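Local coordinates for D-alanine--D-alanine ligase (Coxiella burnetii, PDB 3TQT), which catalyses the ATP-dependent joining of two D-alanines into D-alanyl-D-alanine, a building block for peptidoglycan in the bacterial cell wall, at residues F304-T307 / K311-V314; C232-N237 / Q285-A290; N27-L32 / Y37-I42; C101-V106 / N342-L347; L119-N124 / A130-S135. All coordinates share one frame; numbering follows the deposited sequence.

Contact 1. Residues F304-T307 / K311-V314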
# COMPACT_ATOMS: atom_id res chain seq x y z
N PHE A 304 -9.26 -18.22 9.62
CA PHE A 304 -9.19 -18.35 11.06
C PHE A 304 -8.64 -19.70 11.46
O PHE A 304 -8.66 -20.66 10.68
CB PHE A 304 -10.59 -18.33 11.66
CG PHE A 304 -11.36 -17.06 11.43
CD1 PHE A 304 -11.47 -16.12 12.43
CD2 PHE A 304 -12.04 -16.85 10.25
CE1 PHE A 304 -12.20 -14.97 12.24
CE2 PHE A 304 -12.78 -15.71 10.05
CZ PHE A 304 -12.87 -14.77 11.04
N PHE A 305 -8.19 -19.79 12.71
CA PHE A 305 -8.12 -21.06 13.42
C PHE A 305 -9.23 -21.04 14.46
O PHE A 305 -9.49 -20.02 15.09
CB PHE A 305 -6.76 -21.25 14.10
CG PHE A 305 -5.72 -21.81 13.18
CD1 PHE A 305 -5.57 -23.17 13.04
CD2 PHE A 305 -4.91 -20.96 12.45
CE1 PHE A 305 -4.61 -23.69 12.18
CE2 PHE A 305 -3.94 -21.47 11.60
CZ PHE A 305 -3.80 -22.84 11.46
N VAL A 306 -9.93 -22.16 14.60
CA VAL A 306 -10.83 -22.34 15.73
C VAL A 306 -10.27 -23.47 16.57
O VAL A 306 -10.16 -24.60 16.12
CB VAL A 306 -12.25 -22.69 15.28
CG1 VAL A 306 -13.13 -22.98 16.50
CG2 VAL A 306 -12.83 -21.56 14.46
N THR A 307 -9.89 -23.14 17.81
CA THR A 307 -9.23 -24.09 18.68
C THR A 307 -10.23 -25.12 19.21
O THR A 307 -11.45 -24.93 19.13
CB THR A 307 -8.54 -23.39 19.88
OG1 THR A 307 -9.54 -22.88 20.76
CG2 THR A 307 -7.66 -22.25 19.40
N LYS A 311 -11.91 -21.29 20.65
CA LYS A 311 -11.43 -19.92 20.55
C LYS A 311 -11.22 -19.58 19.08
O LYS A 311 -10.55 -20.31 18.35
CB LYS A 311 -10.14 -19.73 21.35
CG LYS A 311 -9.53 -18.34 21.23
CD LYS A 311 -10.36 -17.26 21.91
CE LYS A 311 -9.73 -15.87 21.72
NZ LYS A 311 -10.58 -14.75 22.24
N VAL A 312 -11.81 -18.47 18.65
CA VAL A 312 -11.74 -18.05 17.26
C VAL A 312 -10.60 -17.05 17.06
O VAL A 312 -10.58 -15.98 17.68
CB VAL A 312 -13.08 -17.46 16.81
CG1 VAL A 312 -13.04 -17.08 15.33
CG2 VAL A 312 -14.20 -18.45 17.08
N LEU A 313 -9.67 -17.41 16.19
CA LEU A 313 -8.44 -16.66 16.00
C LEU A 313 -8.22 -16.35 14.53
O LEU A 313 -8.20 -17.26 13.69
CB LEU A 313 -7.24 -17.46 16.50
CG LEU A 313 -7.29 -17.88 17.96
CD1 LEU A 313 -6.09 -18.80 18.29
CD2 LEU A 313 -7.31 -16.64 18.86
N VAL A 314 -8.04 -15.08 14.22
CA VAL A 314 -7.75 -14.71 12.85
C VAL A 314 -6.31 -15.12 12.56
O VAL A 314 -5.42 -14.87 13.37
CB VAL A 314 -7.93 -13.20 12.58
CG1 VAL A 314 -7.52 -12.88 11.16
CG2 VAL A 314 -9.38 -12.78 12.83
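T307 holds OG1 between its own backbone N and carbonyl carbon (chi1 69°), which brings the oxygen within 2.9 Å of K311 N as its acceptor. F304 sets CG beside its backbone N (chi1 -62°), and the ring reaches across the strand pair: CD1 lies 3.4 Å from V312 CG1, and CE1 lies 3.6 Å from V314 CG2. Both valine methyls meet neighbouring ring carbons obliquely. The backbones form an antiparallel hairpin with strand axes at 159°. F305 and L313 make its hydrogen-bonded pair, with F305 N 2.7 Å from L313 O and L313 N 2.8 Å from F305 O. Nearer the turn, T307 N donates to K311 O at 3.0 Å. This is the edge hairpin of the antiparallel sheet in the ATP-grasp region, with 312-318 outermost within the chain. Its two faces differ: V306 and V312 share one, where V306 also touches I230, part of the predicted ATP-binding range, while F305 and L313 occupy the other and both meet V156. T307 CG2 adds an apolar touch at 3.9 Å from L313 CD1, and K311 leads its chain away from the partner strand.

Contact 2. Residues C232-N237 / Q285-A290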
# COMPACT_ATOMS: atom_id res chain seq x y z
N CYS A 232 -14.06 -17.46 6.03
CA CYS A 232 -15.29 -16.71 5.91
C CYS A 232 -15.10 -15.65 4.84
O CYS A 232 -14.12 -14.91 4.84
CB CYS A 232 -15.64 -16.07 7.25
SG CYS A 232 -17.20 -15.17 7.26
N ALA A 233 -16.04 -15.61 3.90
CA ALA A 233 -15.97 -14.66 2.80
C ALA A 233 -16.70 -13.41 3.21
O ALA A 233 -17.85 -13.47 3.66
CB ALA A 233 -16.59 -15.25 1.56
N VAL A 234 -16.03 -12.27 3.08
CA VAL A 234 -16.63 -10.97 3.39
C VAL A 234 -16.83 -10.18 2.10
O VAL A 234 -15.99 -10.20 1.19
CB VAL A 234 -15.76 -10.18 4.37
CG1 VAL A 234 -16.38 -8.81 4.67
CG2 VAL A 234 -15.58 -10.97 5.67
N LEU A 235 -17.97 -9.50 2.02
CA LEU A 235 -18.30 -8.71 0.84
C LEU A 235 -18.88 -7.37 1.25
O LEU A 235 -19.79 -7.31 2.08
CB LEU A 235 -19.33 -9.45 0.00
CG LEU A 235 -19.92 -8.72 -1.19
CD1 LEU A 235 -18.88 -8.54 -2.27
CD2 LEU A 235 -21.10 -9.54 -1.70
N GLY A 236 -18.34 -6.30 0.67
CA GLY A 236 -18.91 -4.99 0.91
C GLY A 236 -17.84 -3.92 0.96
O GLY A 236 -16.65 -4.21 0.85
N ASN A 237 -18.28 -2.69 1.15
CA ASN A 237 -17.39 -1.57 1.37
C ASN A 237 -17.56 -1.17 2.82
O ASN A 237 -16.93 -1.75 3.70
CB ASN A 237 -17.74 -0.40 0.44
CG ASN A 237 -17.19 -0.61 -0.96
OD1 ASN A 237 -16.29 -1.42 -1.17
ND2 ASN A 237 -17.73 0.14 -1.94
N GLN A 285 -18.79 -12.31 12.73
CA GLN A 285 -18.64 -10.95 13.24
C GLN A 285 -17.20 -10.49 13.21
O GLN A 285 -16.92 -9.34 12.86
CB GLN A 285 -19.20 -10.79 14.64
CG GLN A 285 -19.21 -9.33 15.09
CD GLN A 285 -20.13 -8.46 14.24
OE1 GLN A 285 -21.35 -8.62 14.28
NE2 GLN A 285 -19.55 -7.53 13.47
N ILE A 286 -16.28 -11.38 13.56
CA ILE A 286 -14.87 -11.04 13.58
C ILE A 286 -14.38 -10.84 12.15
O ILE A 286 -13.58 -9.95 11.88
CB ILE A 286 -14.03 -12.13 14.28
CG1 ILE A 286 -14.42 -12.21 15.76
CG2 ILE A 286 -12.54 -11.82 14.16
CD1 ILE A 286 -13.70 -13.29 16.51
N ALA A 287 -14.86 -11.66 11.23
CA ALA A 287 -14.50 -11.46 9.82
C ALA A 287 -14.87 -10.05 9.35
O ALA A 287 -14.07 -9.37 8.70
CB ALA A 287 -15.14 -12.52 8.93
N ILE A 288 -16.08 -9.62 9.68
CA ILE A 288 -16.55 -8.29 9.32
C ILE A 288 -15.74 -7.22 10.04
O ILE A 288 -15.33 -6.24 9.42
CB ILE A 288 -18.04 -8.11 9.66
CG1 ILE A 288 -18.89 -8.86 8.64
CG2 ILE A 288 -18.39 -6.64 9.69
CD1 ILE A 288 -20.31 -9.10 9.11
N ASP A 289 -15.50 -7.40 11.33
CA ASP A 289 -14.72 -6.43 12.09
C ASP A 289 -13.27 -6.33 11.59
O ASP A 289 -12.72 -5.24 11.51
CB ASP A 289 -14.73 -6.77 13.58
CG ASP A 289 -16.11 -6.61 14.20
OD1 ASP A 289 -17.01 -6.07 13.53
OD2 ASP A 289 -16.29 -7.02 15.36
N ALA A 290 -12.68 -7.47 11.27
CA ALA A 290 -11.32 -7.51 10.75
C ALA A 290 -11.26 -6.78 9.40
O ALA A 290 -10.36 -6.00 9.15
CB ALA A 290 -10.88 -8.96 10.57
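The flat group that V234 meets across the contact is the peptide joining A287 to I288. V234 CG2 stands over one face of it, 3.7 Å from A287 O, while the F304 ring approaches A287 N, in the preceding peptide of the helix. This is helix-on-sheet packing within the ATP-grasp region: helix 277-293 lies on strand 228-236, the central strand of the five-stranded antiparallel sheet, with short-segment axes 8.6 Å apart and inclined at 48°. On the helix itself, Q285 NE2 donates to D289 OD1 at 2.9 Å, from above the carboxylate plane.

The contact surface is small and apolar, and A287 is its hub. The short side chain lets the helix come close, its methyl receiving C232 and V234 together; these two alternate residues point to the same side of the strand. A233 and L235 lie on the other side of the sheet, against helix 328-335, and L235 also meets helix 340-370, so helices pack on both faces here. V302 and F304 of the neighbouring strand 298-306 also pack on A287. V234 places CG2 beside its backbone N, and this branch reaches A287 CB at 3.6 Å. C232, with SG anti to its N (chi1 -177°), brings the sulfur to 3.7 Å from the same CB carbon.

Contact 3. Residues N27-L32 / Y37-I42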
# COMPACT_ATOMS: atom_id res chain seq x y z
N ASN A 27 -12.90 -18.32 -14.53
CA ASN A 27 -14.19 -18.49 -13.89
C ASN A 27 -14.96 -17.19 -13.88
O ASN A 27 -16.15 -17.15 -14.17
CB ASN A 27 -14.02 -18.99 -12.45
CG ASN A 27 -15.34 -19.27 -11.78
OD1 ASN A 27 -16.25 -19.85 -12.39
ND2 ASN A 27 -15.48 -18.84 -10.54
N ILE A 28 -14.26 -16.12 -13.53
CA ILE A 28 -14.88 -14.81 -13.49
C ILE A 28 -15.39 -14.44 -14.89
O ILE A 28 -16.53 -14.01 -15.05
CB ILE A 28 -13.89 -13.76 -12.98
CG1 ILE A 28 -13.68 -13.96 -11.47
CG2 ILE A 28 -14.39 -12.34 -13.29
CD1 ILE A 28 -12.52 -13.18 -10.91
N VAL A 29 -14.55 -14.64 -15.89
CA VAL A 29 -14.93 -14.30 -17.27
C VAL A 29 -16.11 -15.14 -17.72
O VAL A 29 -17.03 -14.66 -18.38
CB VAL A 29 -13.75 -14.44 -18.23
CG1 VAL A 29 -14.23 -14.49 -19.68
CG2 VAL A 29 -12.78 -13.27 -18.02
N ASN A 30 -16.10 -16.40 -17.32
CA ASN A 30 -17.18 -17.32 -17.68
C ASN A 30 -18.48 -17.00 -16.94
O ASN A 30 -19.57 -17.35 -17.39
CB ASN A 30 -16.75 -18.76 -17.37
CG ASN A 30 -17.69 -19.78 -17.96
OD1 ASN A 30 -18.12 -19.63 -19.10
ND2 ASN A 30 -18.03 -20.81 -17.19
N THR A 31 -18.35 -16.33 -15.81
CA THR A 31 -19.48 -16.14 -14.91
C THR A 31 -20.05 -14.72 -14.94
O THR A 31 -21.22 -14.52 -14.58
CB THR A 31 -19.09 -16.55 -13.46
OG1 THR A 31 -18.67 -17.92 -13.47
CG2 THR A 31 -20.25 -16.40 -12.53
N LEU A 32 -19.26 -13.75 -15.38
CA LEU A 32 -19.76 -12.38 -15.56
C LEU A 32 -20.99 -12.33 -16.48
O LEU A 32 -20.99 -12.88 -17.58
CB LEU A 32 -18.67 -11.45 -16.11
CG LEU A 32 -17.61 -11.00 -15.10
CD1 LEU A 32 -16.43 -10.38 -15.81
CD2 LEU A 32 -18.22 -10.02 -14.11
N TYR A 37 -22.07 -6.80 -19.31
CA TYR A 37 -20.65 -6.47 -19.43
C TYR A 37 -20.06 -6.83 -20.77
O TYR A 37 -20.37 -7.88 -21.33
CB TYR A 37 -19.85 -7.19 -18.35
CG TYR A 37 -20.40 -6.99 -16.97
CD1 TYR A 37 -20.45 -5.72 -16.41
CD2 TYR A 37 -20.88 -8.06 -16.22
CE1 TYR A 37 -20.95 -5.52 -15.14
CE2 TYR A 37 -21.39 -7.87 -14.95
CZ TYR A 37 -21.42 -6.59 -14.42
OH TYR A 37 -21.93 -6.37 -13.16
N LEU A 38 -19.20 -5.95 -21.27
CA LEU A 38 -18.29 -6.31 -22.35
C LEU A 38 -16.99 -6.61 -21.64
O LEU A 38 -16.42 -5.75 -20.98
CB LEU A 38 -18.10 -5.16 -23.32
CG LEU A 38 -19.28 -4.86 -24.24
CD1 LEU A 38 -18.97 -3.63 -25.07
CD2 LEU A 38 -19.56 -6.06 -25.12
N ILE A 39 -16.54 -7.85 -21.76
CA ILE A 39 -15.42 -8.32 -20.96
C ILE A 39 -14.14 -8.31 -21.78
O ILE A 39 -14.12 -8.81 -22.91
CB ILE A 39 -15.71 -9.75 -20.46
CG1 ILE A 39 -17.04 -9.77 -19.70
CG2 ILE A 39 -14.55 -10.30 -19.61
CD1 ILE A 39 -17.65 -11.14 -19.58
N SER A 40 -13.11 -7.69 -21.23
CA SER A 40 -11.76 -7.75 -21.79
C SER A 40 -10.86 -8.41 -20.76
O SER A 40 -11.03 -8.22 -19.55
CB SER A 40 -11.23 -6.35 -22.12
OG SER A 40 -12.02 -5.71 -23.09
N VAL A 41 -9.89 -9.18 -21.22
CA VAL A 41 -8.95 -9.81 -20.30
C VAL A 41 -7.58 -9.22 -20.53
O VAL A 41 -7.12 -9.13 -21.67
CB VAL A 41 -8.90 -11.33 -20.51
CG1 VAL A 41 -7.94 -11.97 -19.49
CG2 VAL A 41 -10.29 -11.91 -20.38
N ILE A 42 -6.95 -8.78 -19.45
CA ILE A 42 -5.60 -8.28 -19.56
C ILE A 42 -4.70 -9.37 -19.01
O ILE A 42 -4.83 -9.75 -17.85
CB ILE A 42 -5.39 -7.00 -18.74
CG1 ILE A 42 -6.35 -5.89 -19.21
CG2 ILE A 42 -3.94 -6.54 -18.84
CD1 ILE A 42 -6.08 -5.42 -20.59
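V29 and I39 face each other with CA atoms 7.0 Å apart, and L32 and Y37 with CA atoms 7.1 Å apart, as the chain leaves helix 18-31 and returns as strand 37-44. L32 is the first residue to leave helical backbone angles, while its N still donates to I28 O, an acceptor also used by T31 N.

V29 has CG1 anti to its backbone N (chi1 163°), which leaves CG2 beside the N and turned to the strand. There CG2 meets I39 CG2 at 3.8 Å and V41 CG2 at 3.7 Å. I39 and V41 are alternate residues, so one methyl bridges two positions on the same side of the strand. I39 sends its other branch toward the helix end, where CD1 lies 3.6 Å from L32 CB. L32, in turn, crosses Y37 at about a right angle, its CD2 methyl 3.9 Å from Y37 CD2 on the ring.

The segments belong to a beta-alpha-beta unit, strand 5-12, helix 18-31, strand 37-44, whose two strands run parallel and adjacent in the mixed sheet of the N-terminal domain. Around the contact, P56 and L60 cover V29, and I348 of the long C-terminal helix reaches both L32 and Y37. Y37 OH bonds D345 of that helix.

The side chains meet one another only through carbon atoms, and I39 CD1 also touches the carbonyl oxygen of V29, so helix and strand are held by close fit and burial of apolar groups rather than by directional bonds, with four of the five touching residues buried.

Contact 4. Residues C101-V106 / N342-L347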
# COMPACT_ATOMS: atom_id res chain seq x y z
N CYS A 101 -14.40 -0.58 -15.27
CA CYS A 101 -14.04 -1.15 -13.99
C CYS A 101 -13.06 -2.28 -14.22
O CYS A 101 -13.17 -3.04 -15.19
CB CYS A 101 -15.27 -1.63 -13.22
SG CYS A 101 -14.92 -2.31 -11.57
N VAL A 102 -12.08 -2.38 -13.33
CA VAL A 102 -11.05 -3.40 -13.46
C VAL A 102 -11.22 -4.43 -12.36
O VAL A 102 -11.52 -4.08 -11.22
CB VAL A 102 -9.64 -2.76 -13.40
CG1 VAL A 102 -8.57 -3.83 -13.37
CG2 VAL A 102 -9.45 -1.81 -14.58
N PHE A 103 -11.05 -5.69 -12.71
CA PHE A 103 -11.14 -6.76 -11.75
C PHE A 103 -9.74 -7.33 -11.60
O PHE A 103 -9.32 -8.15 -12.40
CB PHE A 103 -12.10 -7.83 -12.28
CG PHE A 103 -12.88 -8.53 -11.21
CD1 PHE A 103 -14.27 -8.52 -11.22
CD2 PHE A 103 -12.23 -9.20 -10.19
CE1 PHE A 103 -14.98 -9.17 -10.24
CE2 PHE A 103 -12.94 -9.85 -9.21
CZ PHE A 103 -14.32 -9.84 -9.24
N PRO A 104 -8.98 -6.85 -10.60
CA PRO A 104 -7.62 -7.34 -10.45
C PRO A 104 -7.72 -8.79 -9.96
O PRO A 104 -8.36 -9.05 -8.94
CB PRO A 104 -7.03 -6.43 -9.36
CG PRO A 104 -8.07 -5.41 -9.05
CD PRO A 104 -9.38 -5.95 -9.51
N MET A 105 -7.16 -9.72 -10.71
CA MET A 105 -7.29 -11.11 -10.31
C MET A 105 -5.93 -11.75 -10.41
O MET A 105 -5.79 -12.91 -10.80
CB MET A 105 -8.35 -11.84 -11.13
CG MET A 105 -8.73 -13.23 -10.60
SD MET A 105 -9.04 -13.35 -8.81
CE MET A 105 -10.15 -11.95 -8.57
N VAL A 106 -4.92 -10.97 -10.05
CA VAL A 106 -3.57 -11.48 -9.88
C VAL A 106 -3.37 -11.78 -8.39
O VAL A 106 -3.46 -10.88 -7.55
CB VAL A 106 -2.54 -10.45 -10.35
CG1 VAL A 106 -1.13 -10.91 -9.97
CG2 VAL A 106 -2.66 -10.24 -11.85
N ASN A 342 -24.07 -12.92 -9.35
CA ASN A 342 -24.55 -11.83 -8.49
C ASN A 342 -23.42 -11.30 -7.63
O ASN A 342 -23.33 -10.10 -7.39
CB ASN A 342 -25.65 -12.33 -7.58
CG ASN A 342 -26.83 -12.92 -8.34
OD1 ASN A 342 -27.81 -12.24 -8.60
ND2 ASN A 342 -26.73 -14.19 -8.68
N LEU A 343 -22.59 -12.20 -7.12
CA LEU A 343 -21.42 -11.81 -6.35
C LEU A 343 -20.57 -10.87 -7.20
O LEU A 343 -20.16 -9.81 -6.74
CB LEU A 343 -20.62 -13.05 -5.94
CG LEU A 343 -19.22 -12.81 -5.36
CD1 LEU A 343 -19.27 -11.91 -4.10
CD2 LEU A 343 -18.54 -14.15 -5.04
N LEU A 344 -20.30 -11.27 -8.44
CA LEU A 344 -19.46 -10.45 -9.31
C LEU A 344 -20.11 -9.09 -9.58
O LEU A 344 -19.42 -8.07 -9.60
CB LEU A 344 -19.17 -11.17 -10.63
CG LEU A 344 -18.43 -12.50 -10.49
CD1 LEU A 344 -18.25 -13.16 -11.87
CD2 LEU A 344 -17.10 -12.29 -9.79
N ASP A 345 -21.42 -9.08 -9.80
CA ASP A 345 -22.11 -7.79 -10.00
C ASP A 345 -21.91 -6.89 -8.79
O ASP A 345 -21.66 -5.69 -8.92
CB ASP A 345 -23.62 -7.98 -10.23
CG ASP A 345 -23.94 -8.70 -11.53
OD1 ASP A 345 -23.21 -8.51 -12.53
OD2 ASP A 345 -24.94 -9.46 -11.54
N GLN A 346 -22.06 -7.47 -7.61
CA GLN A 346 -21.89 -6.69 -6.39
C GLN A 346 -20.46 -6.16 -6.24
O GLN A 346 -20.26 -5.00 -5.88
CB GLN A 346 -22.33 -7.52 -5.17
CG GLN A 346 -23.86 -7.73 -5.22
CD GLN A 346 -24.44 -8.30 -3.94
OE1 GLN A 346 -23.85 -8.19 -2.87
NE2 GLN A 346 -25.62 -8.90 -4.05
N LEU A 347 -19.48 -6.99 -6.56
CA LEU A 347 -18.09 -6.54 -6.49
C LEU A 347 -17.85 -5.37 -7.45
O LEU A 347 -17.17 -4.40 -7.11
CB LEU A 347 -17.13 -7.69 -6.76
CG LEU A 347 -17.07 -8.72 -5.63
CD1 LEU A 347 -16.42 -10.00 -6.13
CD2 LEU A 347 -16.31 -8.13 -4.44
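The ring of F103 meets two leucines of the long C-terminal helix, L344 and L347, each crossing it at about a right angle. Its far corner does the work: CZ lies 3.7 Å from L344 CD2 and 3.8 Å from L347 CD1. These two methyls stand on opposite sides of the mean ring plane, and CZ rests against both, over the groove between them; CE1 adds a further touch at 3.8 Å from L344 CD2. Both leucines carry CG beside their backbone N, and being three residues apart on the helix they present neighbouring methyls to the ring, with 4.4 Å between L344 CD2 and L347 CD1.

F103 reaches there with an unusual first torsion, chi1 -147°, away from the staggered positions, which suggests some strain in its placement. The backbones remain well apart, with 8.7 Å between F103 CA and L347 CA.

F103 belongs to strand 101-104, an edge strand of the mixed sheet of the N-terminal domain, whereas helix 340-370 closes the ATP-grasp part of the chain and runs on beyond it. The contact therefore joins two parts far separated in sequence. I28 of helix 18-31 and V9 of strand 5-12 also pack on F103, and F323 touches L344. L347 also meets L235 of the ATP-grasp sheet, which makes this helix a bridge between the two sheets.

The join probably relies on dispersion and the exclusion of water, since the meeting atoms are carbons of buried residues.

Contact 5. Residues L119-N124 / A130-S135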
# COMPACT_ATOMS: atom_id res chain seq x y z
N LEU A 119 -1.20 1.20 -9.65
CA LEU A 119 -1.28 1.58 -11.06
C LEU A 119 -2.70 1.98 -11.40
O LEU A 119 -2.93 2.98 -12.09
CB LEU A 119 -0.83 0.42 -11.96
CG LEU A 119 -1.04 0.67 -13.45
CD1 LEU A 119 -0.51 2.05 -13.82
CD2 LEU A 119 -0.36 -0.44 -14.27
N LEU A 120 -3.65 1.22 -10.89
CA LEU A 120 -5.05 1.48 -11.18
C LEU A 120 -5.51 2.79 -10.56
O LEU A 120 -6.33 3.50 -11.14
CB LEU A 120 -5.94 0.31 -10.72
CG LEU A 120 -5.68 -1.02 -11.45
CD1 LEU A 120 -6.52 -2.10 -10.84
CD2 LEU A 120 -5.96 -0.88 -12.94
N GLU A 121 -4.98 3.12 -9.38
CA GLU A 121 -5.24 4.43 -8.78
C GLU A 121 -4.66 5.53 -9.66
O GLU A 121 -5.30 6.56 -9.86
CB GLU A 121 -4.64 4.54 -7.38
CG GLU A 121 -5.27 3.63 -6.36
CD GLU A 121 -6.62 4.11 -5.89
OE1 GLU A 121 -7.02 5.24 -6.25
OE2 GLU A 121 -7.28 3.35 -5.15
N LEU A 122 -3.46 5.32 -10.18
CA LEU A 122 -2.83 6.35 -11.01
C LEU A 122 -3.61 6.56 -12.30
O LEU A 122 -3.59 7.64 -12.88
CB LEU A 122 -1.40 5.94 -11.35
CG LEU A 122 -0.42 6.01 -10.19
CD1 LEU A 122 0.87 5.31 -10.59
CD2 LEU A 122 -0.16 7.47 -9.85
N LEU A 123 -4.29 5.51 -12.75
CA LEU A 123 -5.12 5.58 -13.95
C LEU A 123 -6.53 6.08 -13.63
O LEU A 123 -7.36 6.24 -14.53
CB LEU A 123 -5.21 4.23 -14.64
CG LEU A 123 -3.92 3.68 -15.26
CD1 LEU A 123 -4.19 2.34 -15.87
CD2 LEU A 123 -3.40 4.62 -16.32
N ASN A 124 -6.79 6.31 -12.35
CA ASN A 124 -8.10 6.76 -11.88
C ASN A 124 -9.18 5.80 -12.35
O ASN A 124 -10.25 6.24 -12.75
CB ASN A 124 -8.43 8.18 -12.39
CG ASN A 124 -7.44 9.22 -11.90
OD1 ASN A 124 -6.97 10.07 -12.68
ND2 ASN A 124 -7.12 9.17 -10.62
N ALA A 130 -9.60 -4.65 -2.39
CA ALA A 130 -8.87 -3.85 -1.45
C ALA A 130 -8.09 -2.78 -2.17
O ALA A 130 -7.55 -3.04 -3.24
CB ALA A 130 -7.91 -4.74 -0.66
N ASN A 131 -8.03 -1.58 -1.59
CA ASN A 131 -7.22 -0.50 -2.15
C ASN A 131 -5.73 -0.72 -1.88
O ASN A 131 -5.35 -1.78 -1.40
CB ASN A 131 -7.69 0.88 -1.68
CG ASN A 131 -7.39 1.14 -0.21
OD1 ASN A 131 -6.85 0.29 0.50
ND2 ASN A 131 -7.74 2.34 0.25
N VAL A 132 -4.90 0.27 -2.17
CA VAL A 132 -3.46 0.07 -2.04
C VAL A 132 -3.07 -0.19 -0.59
O VAL A 132 -2.35 -1.13 -0.29
CB VAL A 132 -2.66 1.27 -2.58
CG1 VAL A 132 -1.18 1.15 -2.18
CG2 VAL A 132 -2.81 1.35 -4.10
N GLN A 133 -3.55 0.65 0.31
CA GLN A 133 -3.20 0.52 1.71
C GLN A 133 -3.67 -0.79 2.31
O GLN A 133 -2.94 -1.44 3.06
CB GLN A 133 -3.77 1.66 2.54
CG GLN A 133 -3.65 1.42 4.04
CD GLN A 133 -4.75 2.09 4.83
OE1 GLN A 133 -5.77 1.49 5.14
NE2 GLN A 133 -4.55 3.36 5.15
N SER A 134 -4.90 -1.17 2.01
CA SER A 134 -5.49 -2.36 2.60
C SER A 134 -4.83 -3.61 2.02
O SER A 134 -4.62 -4.59 2.71
CB SER A 134 -7.00 -2.40 2.34
OG SER A 134 -7.58 -3.43 3.12
N SER A 135 -4.52 -3.57 0.73
CA SER A 135 -3.82 -4.68 0.10
C SER A 135 -2.46 -4.88 0.79
O SER A 135 -2.06 -5.99 1.10
CB SER A 135 -3.61 -4.41 -1.39
OG SER A 135 -4.85 -4.30 -2.06
O HOH W 1 -5.51 3.02 -2.72
O HOH W 2 -8.57 4.12 -2.08
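E121 OE2 is the polar atom on which this contact turns: two waters donate to it, one at 3.0 Å and a second, weakly, at 3.4 Å, and it is also hydrogen-bonded to Y127 OH. Both waters carry the link on to the start of helix 132-139, where N131 is the N-cap. Water 1 accepts from V132 N at 2.9 Å, and water 2 accepts from N131 ND2 at 3.0 Å. The carboxylate thus reaches the first turn of the second helix through solvent, and its charge probably suits the positive end of the helix dipole. R354 adds a long, weak ion pair to the same oxygen.

Direct touching is slight. E121 bends at chi2 (-76°), and its aliphatic CG comes 4.0 Å from V132 CG2, the methyl beside the backbone N of V132. The two side chains cross obliquely.

The helix that bears E121, 115-122, ends in a Schellman motif, with N124 at positive phi and its N bonded back to E121 O. The loop between the two helices lies beside the subunit interface: N124 OD1 bonds Q14 of the second subunit, whose D113 packs on V132.

The new helix is fastened by its own residues. N131 OD1 caps the amide of S134. N131 O is gripped twice by S135, from opposite faces of its plane: by the backbone N at 2.9 Å, and by OG, above the carbonyl plane, at 2.7 Å.

Overall arrangement
Contacts 2, 3 and 4 are buried and apolar, while contacts 1 and 5 are only partly buried and carry the polar chemistry: backbone bonds in the edge hairpin of contact 1, waters and a carboxylate in contact 5, which also lies at the subunit interface. Contacts 1 and 2 share one antiparallel sheet and touch through F304, their centres about 15 Å apart. Contacts 3 and 4 share the mixed N-terminal sheet, with centres about 9 Å apart, and touch where L344 packs on L32 and I28, and I28 on M105. L235 links contact 2 to contact 4, and L120 links contact 4 to contact 5, so contact 4 touches contacts 2, 3 and 5.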